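Local coordinates for EchA1_1 (Mycobacterium avium subsp. paratuberculosis, PDB 3R9T), which probably hydrates trans-2-enoyl-CoA thioesters reversibly to (3S)-3-hydroxyacyl-CoA in fatty acid metabolism, at the interface of chains A and B. Residues are numbered along the deposited sequence; one frame, centred on the assembly and turned at random. Chains: chain A/B, EchA1_1.

The interface of chains A and B. Residues chain A 150, 159, 163, 166-167; chain B 214, 217-218.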
# COMPACT_ATOMS: atom_id res chain seq x y z
N VAL A 150 3.20 -3.29 14.77
CA VAL A 150 4.39 -2.68 14.20
C VAL A 150 4.57 -2.95 12.70
O VAL A 150 4.99 -2.06 11.95
CB VAL A 150 5.68 -3.03 14.94
CG1 VAL A 150 6.83 -2.29 14.28
CG2 VAL A 150 5.61 -2.61 16.38
N ARG A 159 2.32 4.54 4.09
CA ARG A 159 3.55 4.45 4.87
C ARG A 159 3.84 5.63 5.79
O ARG A 159 4.04 5.43 6.98
CB ARG A 159 4.72 4.23 3.90
CG ARG A 159 6.12 4.40 4.45
CD ARG A 159 6.46 3.42 5.52
NE ARG A 159 6.71 2.08 4.98
CZ ARG A 159 7.03 1.00 5.71
NH1 ARG A 159 7.22 -0.18 5.12
NH2 ARG A 159 7.15 1.09 7.03
N MET A 163 3.77 5.61 9.83
CA MET A 163 4.99 5.83 10.58
C MET A 163 4.77 6.92 11.63
O MET A 163 5.28 6.83 12.74
CB MET A 163 6.18 6.16 9.68
CG MET A 163 6.59 5.03 8.77
SD MET A 163 6.97 3.49 9.64
CE MET A 163 8.07 4.21 10.82
N LEU A 166 2.94 5.19 14.48
CA LEU A 166 3.81 4.26 15.16
C LEU A 166 4.84 4.95 16.04
O LEU A 166 5.03 4.53 17.19
CB LEU A 166 4.47 3.36 14.11
CG LEU A 166 5.35 2.22 14.63
CD1 LEU A 166 4.47 1.22 15.39
CD2 LEU A 166 6.05 1.58 13.46
N LEU A 167 5.48 6.01 15.55
CA LEU A 167 6.59 6.62 16.24
C LEU A 167 6.16 7.68 17.25
O LEU A 167 6.83 7.84 18.27
CB LEU A 167 7.59 7.19 15.25
CG LEU A 167 8.13 6.18 14.23
CD1 LEU A 167 9.07 6.87 13.26
CD2 LEU A 167 8.83 4.96 14.88
N SER B 214 10.65 -0.31 16.95
CA SER B 214 9.50 -0.15 16.06
C SER B 214 9.95 0.15 14.64
O SER B 214 9.42 -0.40 13.68
CB SER B 214 8.55 0.96 16.54
OG SER B 214 7.96 0.63 17.76
N ILE B 217 11.44 -3.07 12.97
CA ILE B 217 10.43 -4.04 12.56
C ILE B 217 9.62 -3.53 11.37
O ILE B 217 9.39 -4.26 10.43
CB ILE B 217 9.45 -4.38 13.69
CG1 ILE B 217 10.15 -5.07 14.83
CG2 ILE B 217 8.33 -5.28 13.16
CD1 ILE B 217 9.48 -4.87 16.20
N ALA B 218 9.22 -2.26 11.41
CA ALA B 218 8.36 -1.67 10.36
C ALA B 218 9.02 -1.66 9.00
O ALA B 218 8.35 -1.74 7.98
CB ALA B 218 7.96 -0.23 10.74
O HOH W 1 8.43 -3.09 5.39
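A:Val150 pushes one methyl branch, CG1, into the surface of the opposing helix, where it meets the branched carbon of B:Ile217: A:Val150 CG1 lies 3.4 Å from B:Ile217 CB, tighter than usual van der Waals contact. The two side chains cross at about a right angle. Chi1 of -178° turns CG1 away from its own backbone nitrogen, and A:Val150 CG1 also lies 3.3 Å from B:Ser214 O, a backbone carbonyl. Beside this wedge, the CD2 methyl of A:Leu166 packs 3.8 Å from B:Ala218 CB, while its branch carbon CG faces B:Ser214 CB at 3.9 Å. The thioether SD of A:Met163 borders the same alanine methyl.

The polar part of the patch is built on A:Arg159, whose bends at chi2 and chi3 bring the guanidinium to B:Ala218 O. A:Arg159 NH2 donates a hydrogen bond to B:Ala218 O at 3.2 Å. That oxygen lies at the guanidinium edge, in its plane, yet the donor stands above the carbonyl plane, 66° out of it. NH1 adds a weak hydrogen bond to this oxygen, and water 1 bridges NH1 and the carbonyl, its O 2.9 Å from B:Ala218 O. The in-plane edge contacts, including a weak hydrogen bond from NH2 to A:Met163 SD, should limit rotation of the guanidinium.

Helices 149-156 and 159-168 of chain A here receive the C-terminal end of chain B helix 208-218; three copies make up the deposited assembly, probably the trimer typical of crotonase-fold enzymes.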